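Local coordinates for protein ribosomal RNA small subunit methyltransferase E (Bacillus subtilis, PDB 1VHK) that probably methylates the N3 position of uridine 1498 in 16S rRNA of the assembled 30S subunit, using S-adenosyl-L-methionine as methyl donor, at residues Q4-I8 with E27-I31; F51-E56 with C67-T73; L162-M166 with R218-Q222; C172-E177 with G224-G230. One frame throughout, in Å; residues are numbered along the deposited sequence.

Contact 1: Q4-I8 with E27-I31; sequences QRYFI and EVHHI
Strand 5-7 runs nearly antiparallel to helix 27-31, their axes at 167° and 10.5 Å apart at closest approach, and Y6 has the largest covered area of any residue here. Y6 CA lies 7.5 Å from E27 CA, and with chi1 in the m well (-60°) and chi2 near 96° the ring reaches straight to the helix. There Y6 OH makes a very short hydrogen bond of 2.5 Å with H30 ND1; H30, a t rotamer, meets the tyrosine rim to rim, planes at 65°. I31 (m, t) sets CG1 4.2 Å from the Y6 ring centroid, an off-centre CH-pi contact. E27 bends back (chi1 m, chi2 p), laying CG 3.4 Å from Y6 CD2. One water accepts from F7 N (2.8 Å) and donates to E27 OE1 (3.1 Å), an oxygen also salt-bridged to K139. This is strand-to-helix packing in the N-terminal PUA-like domain: strand 5-7 pairs alongside strand 42-46 at the sheet edge, while F7 leans on helix 131-144.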
loop_
_atom_site.group_PDB
_atom_site.type_symbol
_atom_site.label_atom_id
_atom_site.label_comp_id
_atom_site.label_asym_id
_atom_site.label_seq_id
_atom_site.Cartn_x
_atom_site.Cartn_y
_atom_site.Cartn_z
ATOM N N GLN A 4 17.596 7.739 -9.482
ATOM C CA GLN A 4 18.539 7.187 -8.540
ATOM C C GLN A 4 18.712 5.690 -8.650
ATOM O O GLN A 4 19.854 5.229 -8.548
ATOM C CB GLN A 4 18.225 7.570 -7.076
ATOM C CG GLN A 4 19.462 7.968 -6.329
ATOM C CD GLN A 4 19.375 8.188 -4.850
ATOM O OE1 GLN A 4 18.697 9.108 -4.350
ATOM N NE2 GLN A 4 20.109 7.356 -4.080
ATOM N N ARG A 5 17.677 4.892 -8.878
ATOM C CA ARG A 5 17.816 3.442 -8.917
ATOM C C ARG A 5 17.499 2.830 -10.274
ATOM O O ARG A 5 16.459 3.090 -10.864
ATOM C CB ARG A 5 16.983 2.761 -7.818
ATOM C CG ARG A 5 17.097 1.231 -7.836
ATOM C CD ARG A 5 15.858 0.590 -7.177
ATOM N NE ARG A 5 16.202 -0.764 -6.676
ATOM C CZ ARG A 5 17.083 -0.862 -5.669
ATOM N NH1 ARG A 5 17.569 0.256 -5.156
ATOM N NH2 ARG A 5 17.485 -2.005 -5.194
ATOM N N TYR A 6 18.448 2.004 -10.751
ATOM C CA TYR A 6 18.396 1.316 -12.000
ATOM C C TYR A 6 18.602 -0.200 -11.977
ATOM O O TYR A 6 19.504 -0.752 -11.345
ATOM C CB TYR A 6 19.508 1.856 -12.965
ATOM C CG TYR A 6 19.296 3.335 -13.223
ATOM C CD1 TYR A 6 19.977 4.285 -12.481
ATOM C CD2 TYR A 6 18.352 3.753 -14.159
ATOM C CE1 TYR A 6 19.750 5.634 -12.686
ATOM C CE2 TYR A 6 18.132 5.099 -14.375
ATOM C CZ TYR A 6 18.840 6.029 -13.648
ATOM O OH TYR A 6 18.624 7.376 -13.867
ATOM N N PHE A 7 17.812 -0.846 -12.830
ATOM C CA PHE A 7 17.872 -2.268 -13.079
ATOM C C PHE A 7 18.733 -2.563 -14.305
ATOM O O PHE A 7 18.416 -2.174 -15.425
ATOM C CB PHE A 7 16.458 -2.813 -13.299
ATOM C CG PHE A 7 15.712 -2.821 -11.987
ATOM C CD1 PHE A 7 16.066 -3.752 -11.015
ATOM C CD2 PHE A 7 14.724 -1.904 -11.717
ATOM C CE1 PHE A 7 15.424 -3.779 -9.798
ATOM C CE2 PHE A 7 14.070 -1.933 -10.502
ATOM C CZ PHE A 7 14.410 -2.878 -9.550
ATOM N N ILE A 8 19.877 -3.138 -14.063
ATOM C CA ILE A 8 20.904 -3.506 -15.022
ATOM C C ILE A 8 20.714 -4.903 -15.584
ATOM O O ILE A 8 20.388 -5.858 -14.878
ATOM C CB ILE A 8 22.269 -3.445 -14.274
ATOM C CG1 ILE A 8 22.408 -2.102 -13.565
ATOM C CG2 ILE A 8 23.421 -3.709 -15.198
ATOM C CD1 ILE A 8 22.215 -0.890 -14.428
ATOM N N GLU A 27 18.012 3.424 -20.181
ATOM C CA GLU A 27 18.625 3.972 -19.008
ATOM C C GLU A 27 19.675 5.031 -19.271
ATOM O O GLU A 27 19.763 5.988 -18.495
ATOM C CB GLU A 27 19.232 2.848 -18.151
ATOM C CG GLU A 27 18.270 2.188 -17.200
ATOM C CD GLU A 27 17.452 1.064 -17.796
ATOM O OE1 GLU A 27 16.254 0.963 -17.442
ATOM O OE2 GLU A 27 18.000 0.272 -18.596
ATOM N N VAL A 28 20.490 4.887 -20.319
ATOM C CA VAL A 28 21.491 5.923 -20.597
ATOM C C VAL A 28 20.771 7.256 -20.789
ATOM O O VAL A 28 21.065 8.216 -20.077
ATOM C CB VAL A 28 22.477 5.640 -21.707
ATOM C CG1 VAL A 28 22.547 4.165 -22.090
ATOM C CG2 VAL A 28 22.265 6.491 -22.943
ATOM N N HIS A 29 19.766 7.282 -21.655
ATOM C CA HIS A 29 18.981 8.474 -21.907
ATOM C C HIS A 29 18.435 9.088 -20.624
ATOM O O HIS A 29 18.382 10.313 -20.483
ATOM C CB HIS A 29 17.807 8.192 -22.865
ATOM C CG HIS A 29 16.857 9.359 -22.923
ATOM N ND1 HIS A 29 17.181 10.535 -23.566
ATOM C CD2 HIS A 29 15.642 9.556 -22.372
ATOM C CE1 HIS A 29 16.177 11.393 -23.454
ATOM N NE2 HIS A 29 15.239 10.832 -22.722
ATOM N N HIS A 30 17.924 8.248 -19.729
ATOM C CA HIS A 30 17.424 8.733 -18.451
ATOM C C HIS A 30 18.591 9.281 -17.626
ATOM O O HIS A 30 18.479 10.354 -17.030
ATOM C CB HIS A 30 16.692 7.637 -17.686
ATOM C CG HIS A 30 16.030 8.142 -16.434
ATOM N ND1 HIS A 30 16.639 8.067 -15.192
ATOM C CD2 HIS A 30 14.842 8.750 -16.236
ATOM C CE1 HIS A 30 15.838 8.591 -14.286
ATOM N NE2 HIS A 30 14.747 9.016 -14.888
ATOM N N ILE A 31 19.722 8.566 -17.622
ATOM C CA ILE A 31 20.884 9.045 -16.890
ATOM C C ILE A 31 21.395 10.359 -17.480
ATOM O O ILE A 31 21.413 11.390 -16.803
ATOM C CB ILE A 31 22.025 8.026 -16.841
ATOM C CG1 ILE A 31 21.572 6.752 -16.108
ATOM C CG2 ILE A 31 23.253 8.607 -16.147
ATOM C CD1 ILE A 31 22.382 5.527 -16.467
HETATM O O HOH W 1 15.959 0.427 -14.427
#

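Contact 2: F51-E56 with C67-T73; sequences FEAKCE and CLVIEWT
Strands 52-56 and 67-72 pair antiparallel, their short axes 4.5 Å apart at closest approach and their directions at 134°. Backbone hydrogen bonds set the register. E56 and L68 form a hydrogen-bonded pair, E56 N to L68 O at 2.9 Å and L68 N to E56 O at 3.1 Å. K54 N gives to E71 O at 2.8 Å, while K54 O receives I70 N at 2.7 Å and, weakly, E71 N at 3.4 Å. I70 and E71 thus both face K54 in a classic beta bulge, with I70 at phi/psi -93/-10 and E71 at -172/134. The non-hydrogen-bonded pairs are A53 with W72 (CA-CA 4.6 Å) and C55 with V69 (4.4 Å). Together the strands make the hairpin of strands 52-60 and 64-72 in the mixed sheet of the PUA-like domain, with strand 42-46 beside the first and 21-24 beside the second.

Apolar packing gathers on the face of A53, C55, V69 and W72. W72 (chi1 m, chi2 100°) lays its six-membered ring over A53 CB, a CH-pi contact of 3.9 Å to the centroid, and C55 CB is 4.0 Å from C67 CB. Helix 12-16 covers this face through I15 and E16.

Polar contacts close the far end: T73 N donates to E52 O (3.1 Å), and T73 OG1 (chi1 p) lies 2.9 Å from E52 OE2, while E52 OE1 forms salt bridges with R5 and R77.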
loop_
_atom_site.group_PDB
_atom_site.type_symbol
_atom_site.label_atom_id
_atom_site.label_comp_id
_atom_site.label_asym_id
_atom_site.label_seq_id
_atom_site.Cartn_x
_atom_site.Cartn_y
_atom_site.Cartn_z
ATOM N N PHE A 51 21.047 -8.430 -6.913
ATOM C CA PHE A 51 22.099 -7.815 -6.104
ATOM C C PHE A 51 22.231 -6.311 -6.288
ATOM O O PHE A 51 22.422 -5.806 -7.389
ATOM C CB PHE A 51 23.421 -8.538 -6.420
ATOM C CG PHE A 51 23.421 -9.943 -5.888
ATOM C CD1 PHE A 51 23.129 -11.020 -6.717
ATOM C CD2 PHE A 51 23.685 -10.192 -4.556
ATOM C CE1 PHE A 51 23.115 -12.306 -6.223
ATOM C CE2 PHE A 51 23.664 -11.478 -4.049
ATOM C CZ PHE A 51 23.364 -12.537 -4.885
ATOM N N GLU A 52 22.173 -5.538 -5.210
ATOM C CA GLU A 52 22.238 -4.099 -5.181
ATOM C C GLU A 52 23.622 -3.501 -4.968
ATOM O O GLU A 52 24.285 -3.692 -3.949
ATOM C CB GLU A 52 21.319 -3.564 -4.045
ATOM C CG GLU A 52 21.204 -2.050 -4.041
ATOM C CD GLU A 52 20.207 -1.498 -3.034
ATOM O OE1 GLU A 52 19.059 -1.197 -3.456
ATOM O OE2 GLU A 52 20.569 -1.316 -1.848
ATOM N N ALA A 53 23.967 -2.517 -5.818
ATOM C CA ALA A 53 25.229 -1.826 -5.627
ATOM C C ALA A 53 25.129 -0.307 -5.632
ATOM O O ALA A 53 24.320 0.345 -6.279
ATOM C CB ALA A 53 26.216 -2.261 -6.728
ATOM N N LYS A 54 26.053 0.326 -4.901
ATOM C CA LYS A 54 26.197 1.779 -4.998
ATOM C C LYS A 54 27.292 2.035 -6.059
ATOM O O LYS A 54 28.393 1.459 -6.017
ATOM C CB LYS A 54 26.525 2.435 -3.701
ATOM C CG LYS A 54 26.213 3.914 -3.631
ATOM C CD LYS A 54 26.181 4.392 -2.186
ATOM C CE LYS A 54 25.351 3.475 -1.304
ATOM N NZ LYS A 54 24.048 4.078 -0.905
ATOM N N CYS A 55 26.891 2.736 -7.119
ATOM C CA CYS A 55 27.808 3.003 -8.214
ATOM C C CYS A 55 28.112 4.490 -8.379
ATOM O O CYS A 55 27.308 5.352 -8.043
ATOM C CB CYS A 55 27.273 2.451 -9.536
ATOM S SG CYS A 55 26.746 0.729 -9.478
ATOM N N GLU A 56 29.291 4.732 -8.937
ATOM C CA GLU A 56 29.806 6.052 -9.257
ATOM C C GLU A 56 29.963 6.198 -10.769
ATOM O O GLU A 56 30.526 5.338 -11.448
ATOM C CB GLU A 56 31.144 6.273 -8.541
ATOM C CG GLU A 56 31.596 7.692 -8.370
ATOM C CD GLU A 56 32.561 7.957 -7.245
ATOM O OE1 GLU A 56 32.130 8.134 -6.079
ATOM O OE2 GLU A 56 33.790 8.081 -7.483
ATOM N N CYS A 67 30.261 2.860 -15.176
ATOM C CA CYS A 67 30.156 2.876 -13.749
ATOM C C CYS A 67 31.187 2.006 -13.027
ATOM O O CYS A 67 31.562 0.938 -13.461
ATOM C CB CYS A 67 28.764 2.396 -13.278
ATOM S SG CYS A 67 27.365 3.086 -14.163
ATOM N N LEU A 68 31.556 2.492 -11.860
ATOM C CA LEU A 68 32.473 1.865 -10.921
ATOM C C LEU A 68 31.662 1.489 -9.676
ATOM O O LEU A 68 30.943 2.369 -9.203
ATOM C CB LEU A 68 33.509 2.924 -10.514
ATOM C CG LEU A 68 34.223 2.727 -9.181
ATOM C CD1 LEU A 68 35.119 1.502 -9.209
ATOM C CD2 LEU A 68 34.990 3.976 -8.802
ATOM N N VAL A 69 31.668 0.237 -9.256
ATOM C CA VAL A 69 30.879 -0.121 -8.072
ATOM C C VAL A 69 31.647 0.221 -6.812
ATOM O O VAL A 69 32.701 -0.334 -6.537
ATOM C CB VAL A 69 30.302 -1.524 -8.059
ATOM C CG1 VAL A 69 30.857 -2.400 -9.144
ATOM C CG2 VAL A 69 30.429 -2.201 -6.687
ATOM N N ILE A 70 31.108 1.148 -6.018
ATOM C CA ILE A 70 31.802 1.535 -4.787
ATOM C C ILE A 70 31.366 0.753 -3.573
ATOM O O ILE A 70 32.108 0.661 -2.579
ATOM C CB ILE A 70 31.706 3.055 -4.590
ATOM C CG1 ILE A 70 30.269 3.505 -4.419
ATOM C CG2 ILE A 70 32.349 3.731 -5.805
ATOM C CD1 ILE A 70 30.031 4.991 -4.223
ATOM N N GLU A 71 30.289 -0.038 -3.679
ATOM C CA GLU A 71 29.829 -0.804 -2.539
ATOM C C GLU A 71 28.728 -1.795 -2.859
ATOM O O GLU A 71 27.792 -1.445 -3.575
ATOM C CB GLU A 71 29.274 0.186 -1.476
ATOM C CG GLU A 71 29.285 -0.434 -0.087
ATOM C CD GLU A 71 28.140 0.003 0.789
ATOM O OE1 GLU A 71 27.483 -0.898 1.365
ATOM O OE2 GLU A 71 27.886 1.206 0.946
ATOM N N TRP A 72 28.860 -3.028 -2.371
ATOM C CA TRP A 72 27.785 -4.034 -2.514
ATOM C C TRP A 72 26.971 -3.973 -1.213
ATOM O O TRP A 72 27.484 -4.381 -0.175
ATOM C CB TRP A 72 28.343 -5.437 -2.715
ATOM C CG TRP A 72 28.877 -5.623 -4.113
ATOM C CD1 TRP A 72 30.188 -5.571 -4.508
ATOM C CD2 TRP A 72 28.095 -5.713 -5.302
ATOM N NE1 TRP A 72 30.259 -5.691 -5.880
ATOM C CE2 TRP A 72 29.001 -5.785 -6.386
ATOM C CE3 TRP A 72 26.735 -5.821 -5.560
ATOM C CZ2 TRP A 72 28.569 -5.916 -7.708
ATOM C CZ3 TRP A 72 26.312 -5.960 -6.872
ATOM C CH2 TRP A 72 27.224 -5.999 -7.937
ATOM N N THR A 73 25.800 -3.367 -1.267
ATOM C CA THR A 73 24.998 -3.141 -0.095
ATOM C C THR A 73 24.538 -4.363 0.659
ATOM O O THR A 73 24.224 -4.212 1.848
ATOM C CB THR A 73 23.767 -2.254 -0.400
ATOM O OG1 THR A 73 22.796 -3.004 -1.163
ATOM C CG2 THR A 73 24.225 -1.050 -1.206
#

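Contact 3: L162-M166 with R218-Q222; sequences LLQRM and RLTEQ
L163 projects across the gap between two helices and lies over L219 and the base of R218: its CD1 is 3.7 Å from L219 CD2 and its CD2 is 3.8 Å from R218 CB. Its chi1 of -100° and chi2 of 26° fall between the usual wells. Both backbones are helical here, in helices 159-165 and 213-221, and the register is set by L163 opposite L219 and M166 opposite Q222, both at 6.8 Å between CA atoms. L219 (m, t) is the shared apolar partner; its CD2 also meets L162 CD2 at 4.2 Å and the selenium of M166, a selenomethionine, at 3.7 Å. M166, with chi1 m, points toward the other helix, so that SE comes within 3.9 Å of Q222 CB and CE within 3.5 Å of Q222 O. The guanidinium of R218 turns away and forms a salt bridge with E221 inside its own helix, NH2 to OE2 2.4 Å, leaving its aliphatic base at the interface. This is plain helix-to-helix packing, mainly apolar, in the SPOUT-family methyltransferase domain. The two helices rest side by side against the parallel sheet, where M166 touches C172 and L219 touches V174 of strand 171-175.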
loop_
_atom_site.group_PDB
_atom_site.type_symbol
_atom_site.label_atom_id
_atom_site.label_comp_id
_atom_site.label_asym_id
_atom_site.label_seq_id
_atom_site.Cartn_x
_atom_site.Cartn_y
_atom_site.Cartn_z
ATOM N N LEU A 162 -7.182 -18.864 -15.649
ATOM C CA LEU A 162 -6.781 -18.600 -14.288
ATOM C C LEU A 162 -6.957 -19.872 -13.454
ATOM O O LEU A 162 -5.995 -20.401 -12.872
ATOM C CB LEU A 162 -7.548 -17.411 -13.732
ATOM C CG LEU A 162 -7.412 -17.195 -12.210
ATOM C CD1 LEU A 162 -6.156 -16.402 -11.886
ATOM C CD2 LEU A 162 -8.663 -16.549 -11.644
ATOM N N LEU A 163 -8.123 -20.498 -13.560
ATOM C CA LEU A 163 -8.396 -21.767 -12.895
ATOM C C LEU A 163 -7.326 -22.813 -13.152
ATOM O O LEU A 163 -6.995 -23.564 -12.238
ATOM C CB LEU A 163 -9.757 -22.293 -13.289
ATOM C CG LEU A 163 -10.948 -22.123 -12.373
ATOM C CD1 LEU A 163 -10.843 -20.930 -11.445
ATOM C CD2 LEU A 163 -12.227 -22.025 -13.211
ATOM N N GLN A 164 -6.733 -22.865 -14.343
ATOM C CA GLN A 164 -5.682 -23.831 -14.622
ATOM C C GLN A 164 -4.345 -23.406 -14.051
ATOM O O GLN A 164 -3.435 -24.244 -13.984
ATOM C CB GLN A 164 -5.539 -24.126 -16.121
ATOM N N ARG A 165 -4.182 -22.162 -13.642
ATOM C CA ARG A 165 -2.900 -21.708 -13.107
ATOM C C ARG A 165 -2.740 -22.085 -11.644
ATOM O O ARG A 165 -1.637 -22.378 -11.182
ATOM C CB ARG A 165 -2.784 -20.182 -13.281
ATOM C CG ARG A 165 -1.357 -19.684 -13.452
ATOM C CD ARG A 165 -1.280 -18.569 -14.474
ATOM N NE ARG A 165 -0.196 -18.733 -15.437
ATOM C CZ ARG A 165 1.088 -18.669 -15.133
ATOM N NH1 ARG A 165 1.458 -18.435 -13.872
ATOM N NH2 ARG A 165 2.016 -18.828 -16.073
HETATM N N MSE A 166 -3.845 -22.188 -10.934
HETATM C CA MSE A 166 -3.924 -22.454 -9.517
HETATM C C MSE A 166 -3.023 -23.543 -8.996
HETATM O O MSE A 166 -2.408 -23.424 -7.920
HETATM C CB MSE A 166 -5.394 -22.729 -9.105
HETATM C CG MSE A 166 -6.320 -21.681 -9.696
HETATM SE SE MSE A 166 -7.637 -21.016 -8.509
HETATM C CE MSE A 166 -6.966 -21.572 -6.825
ATOM N N ARG A 218 -16.116 -22.344 -8.458
ATOM C CA ARG A 218 -15.009 -22.926 -9.238
ATOM C C ARG A 218 -13.653 -22.702 -8.575
ATOM O O ARG A 218 -12.773 -23.577 -8.620
ATOM C CB ARG A 218 -15.006 -22.330 -10.647
ATOM C CG ARG A 218 -16.328 -21.688 -11.018
ATOM C CD ARG A 218 -16.969 -22.338 -12.222
ATOM N NE ARG A 218 -16.708 -23.759 -12.299
ATOM C CZ ARG A 218 -17.247 -24.735 -11.596
ATOM N NH1 ARG A 218 -18.170 -24.483 -10.673
ATOM N NH2 ARG A 218 -16.880 -25.996 -11.812
ATOM N N LEU A 219 -13.472 -21.527 -7.955
ATOM C CA LEU A 219 -12.218 -21.252 -7.250
ATOM C C LEU A 219 -12.073 -22.167 -6.038
ATOM O O LEU A 219 -11.042 -22.801 -5.861
ATOM C CB LEU A 219 -12.105 -19.773 -6.854
ATOM C CG LEU A 219 -11.991 -18.784 -8.009
ATOM C CD1 LEU A 219 -12.525 -17.417 -7.640
ATOM C CD2 LEU A 219 -10.567 -18.680 -8.522
ATOM N N THR A 220 -13.134 -22.342 -5.261
ATOM C CA THR A 220 -13.103 -23.181 -4.070
ATOM C C THR A 220 -12.831 -24.644 -4.363
ATOM O O THR A 220 -12.153 -25.316 -3.556
ATOM C CB THR A 220 -14.398 -23.036 -3.264
ATOM O OG1 THR A 220 -15.421 -22.589 -4.171
ATOM C CG2 THR A 220 -14.263 -22.006 -2.164
ATOM N N GLU A 221 -13.268 -25.153 -5.514
ATOM C CA GLU A 221 -12.999 -26.537 -5.889
ATOM C C GLU A 221 -11.586 -26.711 -6.422
ATOM O O GLU A 221 -11.037 -27.820 -6.421
ATOM C CB GLU A 221 -14.056 -27.101 -6.820
ATOM C CG GLU A 221 -14.378 -26.254 -8.021
ATOM C CD GLU A 221 -15.565 -26.733 -8.830
ATOM O OE1 GLU A 221 -16.658 -26.908 -8.253
ATOM O OE2 GLU A 221 -15.423 -26.893 -10.062
ATOM N N GLN A 222 -10.917 -25.602 -6.765
ATOM C CA GLN A 222 -9.516 -25.621 -7.157
ATOM C C GLN A 222 -8.628 -25.357 -5.935
ATOM O O GLN A 222 -7.466 -24.955 -6.077
ATOM C CB GLN A 222 -9.196 -24.569 -8.210
ATOM C CG GLN A 222 -9.744 -24.806 -9.594
ATOM C CD GLN A 222 -9.202 -26.049 -10.271
ATOM O OE1 GLN A 222 -7.991 -26.224 -10.431
ATOM N NE2 GLN A 222 -10.098 -26.943 -10.678
#

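Contact 4: C172-E177 with G224-G230; sequences CVVAYE and GVTCGLG
This is a parallel strand pairing in the parallel sheet of the SPOUT methyltransferase domain, where 225-227, beside 171-175, is the outermost strand within this chain. The short axes approach to 4.5 Å at 43°, and the register matches V173 with V225, V174 with T226 and A175 with C227 (CA-CA 4.9, 4.5 and 5.2 Å). Four backbone hydrogen bonds zigzag across: V225 N to C172 O (3.0 Å), V174 N to V225 O (3.0 Å), C227 N to V174 O (2.8 Å) and Y176 N to C227 O (3.0 Å). On the face of V173, A175 and C227, V173 CB lies 4.2 Å from C227 SG, and helix 187-193 packs there. V174 (chi1 t) and T226 (chi1 p) turn to the other face, under helix 213-221. G230, at phi/psi 103/168, calls for glycine, since a CB would jam against the preceding carbonyl; at G228 one would run into E177 CD as placed. A water donates to Y176 O at 2.7 Å and is hydrogen-bonded to T226 OG1 at 3.1 Å.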
loop_
_atom_site.group_PDB
_atom_site.type_symbol
_atom_site.label_atom_id
_atom_site.label_comp_id
_atom_site.label_asym_id
_atom_site.label_seq_id
_atom_site.Cartn_x
_atom_site.Cartn_y
_atom_site.Cartn_z
ATOM N N CYS A 172 -3.819 -20.672 -2.283
ATOM C CA CYS A 172 -4.620 -19.699 -2.967
ATOM C C CYS A 172 -5.705 -19.125 -2.078
ATOM O O CYS A 172 -6.564 -19.868 -1.633
ATOM C CB CYS A 172 -5.304 -20.282 -4.227
ATOM S SG CYS A 172 -6.475 -19.029 -4.933
ATOM N N VAL A 173 -5.693 -17.810 -1.848
ATOM C CA VAL A 173 -6.774 -17.216 -1.085
ATOM C C VAL A 173 -7.670 -16.456 -2.075
ATOM O O VAL A 173 -7.219 -15.952 -3.098
ATOM C CB VAL A 173 -6.386 -16.354 0.098
ATOM C CG1 VAL A 173 -5.064 -16.737 0.754
ATOM C CG2 VAL A 173 -6.438 -14.860 -0.166
ATOM N N VAL A 174 -8.958 -16.497 -1.792
ATOM C CA VAL A 174 -9.957 -15.761 -2.538
ATOM C C VAL A 174 -10.555 -14.687 -1.615
ATOM O O VAL A 174 -11.107 -14.973 -0.560
ATOM C CB VAL A 174 -11.049 -16.656 -3.121
ATOM C CG1 VAL A 174 -12.042 -15.843 -3.958
ATOM C CG2 VAL A 174 -10.440 -17.761 -3.979
ATOM N N ALA A 175 -10.315 -13.440 -1.984
ATOM C CA ALA A 175 -10.775 -12.293 -1.186
ATOM C C ALA A 175 -12.266 -12.119 -1.466
ATOM O O ALA A 175 -12.645 -11.801 -2.585
ATOM C CB ALA A 175 -9.983 -11.053 -1.503
ATOM N N TYR A 176 -13.054 -12.564 -0.508
ATOM C CA TYR A 176 -14.507 -12.644 -0.655
ATOM C C TYR A 176 -15.119 -12.896 0.720
ATOM O O TYR A 176 -14.517 -13.603 1.539
ATOM C CB TYR A 176 -14.834 -13.864 -1.528
ATOM C CG TYR A 176 -16.294 -14.073 -1.804
ATOM C CD1 TYR A 176 -16.940 -13.297 -2.757
ATOM C CD2 TYR A 176 -17.026 -15.082 -1.163
ATOM C CE1 TYR A 176 -18.269 -13.503 -3.066
ATOM C CE2 TYR A 176 -18.364 -15.289 -1.462
ATOM C CZ TYR A 176 -18.973 -14.501 -2.419
ATOM O OH TYR A 176 -20.293 -14.706 -2.746
ATOM N N GLU A 177 -16.337 -12.414 0.927
ATOM C CA GLU A 177 -16.988 -12.717 2.221
ATOM C C GLU A 177 -18.462 -13.009 2.082
ATOM O O GLU A 177 -19.223 -12.377 1.330
ATOM C CB GLU A 177 -16.691 -11.560 3.193
ATOM C CG GLU A 177 -16.197 -12.083 4.546
ATOM C CD GLU A 177 -16.095 -10.974 5.567
ATOM O OE1 GLU A 177 -16.406 -11.249 6.748
ATOM O OE2 GLU A 177 -15.734 -9.829 5.214
ATOM N N GLY A 224 -9.130 -22.974 -3.749
ATOM C CA GLY A 224 -9.087 -21.555 -3.356
ATOM C C GLY A 224 -9.905 -21.470 -2.055
ATOM O O GLY A 224 -10.912 -22.191 -1.962
ATOM N N VAL A 225 -9.418 -20.725 -1.080
ATOM C CA VAL A 225 -10.144 -20.598 0.184
ATOM C C VAL A 225 -10.597 -19.158 0.404
ATOM O O VAL A 225 -9.742 -18.278 0.553
ATOM C CB VAL A 225 -9.284 -21.031 1.381
ATOM C CG1 VAL A 225 -9.967 -20.734 2.700
ATOM C CG2 VAL A 225 -8.891 -22.494 1.268
ATOM N N THR A 226 -11.901 -18.943 0.511
ATOM C CA THR A 226 -12.457 -17.629 0.725
ATOM C C THR A 226 -12.080 -17.030 2.074
ATOM O O THR A 226 -12.149 -17.689 3.106
ATOM C CB THR A 226 -13.986 -17.583 0.567
ATOM O OG1 THR A 226 -14.615 -18.295 1.616
ATOM C CG2 THR A 226 -14.407 -18.092 -0.791
ATOM N N CYS A 227 -11.688 -15.754 2.061
ATOM C CA CYS A 227 -11.242 -15.045 3.233
ATOM C C CYS A 227 -11.734 -13.591 3.231
ATOM O O CYS A 227 -11.716 -12.933 2.177
ATOM C CB CYS A 227 -9.707 -14.937 3.282
ATOM S SG CYS A 227 -8.814 -16.457 3.496
ATOM N N GLY A 228 -12.073 -13.120 4.422
ATOM C CA GLY A 228 -12.476 -11.732 4.565
ATOM C C GLY A 228 -11.193 -10.935 4.895
ATOM O O GLY A 228 -10.259 -11.536 5.434
ATOM N N LEU A 229 -11.152 -9.680 4.526
ATOM C CA LEU A 229 -10.006 -8.814 4.739
ATOM C C LEU A 229 -10.391 -7.646 5.642
ATOM O O LEU A 229 -10.130 -6.486 5.315
ATOM C CB LEU A 229 -9.570 -8.258 3.361
ATOM C CG LEU A 229 -9.019 -9.308 2.395
ATOM C CD1 LEU A 229 -8.429 -8.650 1.166
ATOM C CD2 LEU A 229 -7.977 -10.191 3.097
ATOM N N GLY A 230 -11.089 -7.967 6.726
ATOM C CA GLY A 230 -11.608 -6.963 7.659
ATOM C C GLY A 230 -13.109 -6.803 7.406
ATOM O O GLY A 230 -13.656 -7.275 6.402
HETATM O O HOH W 2 -14.871 -15.665 3.297
#

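How the contacts relate
The four contacts fall into two pairs on opposite sides of the chain's centre, with centres 39 to 43 Å apart between pairs. Contacts 1 and 2 share the mixed sheet of the PUA-like domain and meet through a salt bridge, R5 NH2 to E52 OE1 at 2.5 Å. Contacts 3 and 4 belong to the methyltransferase domain and interleave along the chain: each helix leads into one of the paired strands, and M166 CE lies 3.2 Å from C172 SG. All are partly buried, but only contacts 2 and 4 include exposed touching residues (F51, I70, E71; E177, V225). Those two rest on backbone hydrogen bonds; contact 1 mixes a tyrosine-histidine hydrogen bond and a water bridge with CH-pi packing, contact 3 uses apolar side chains.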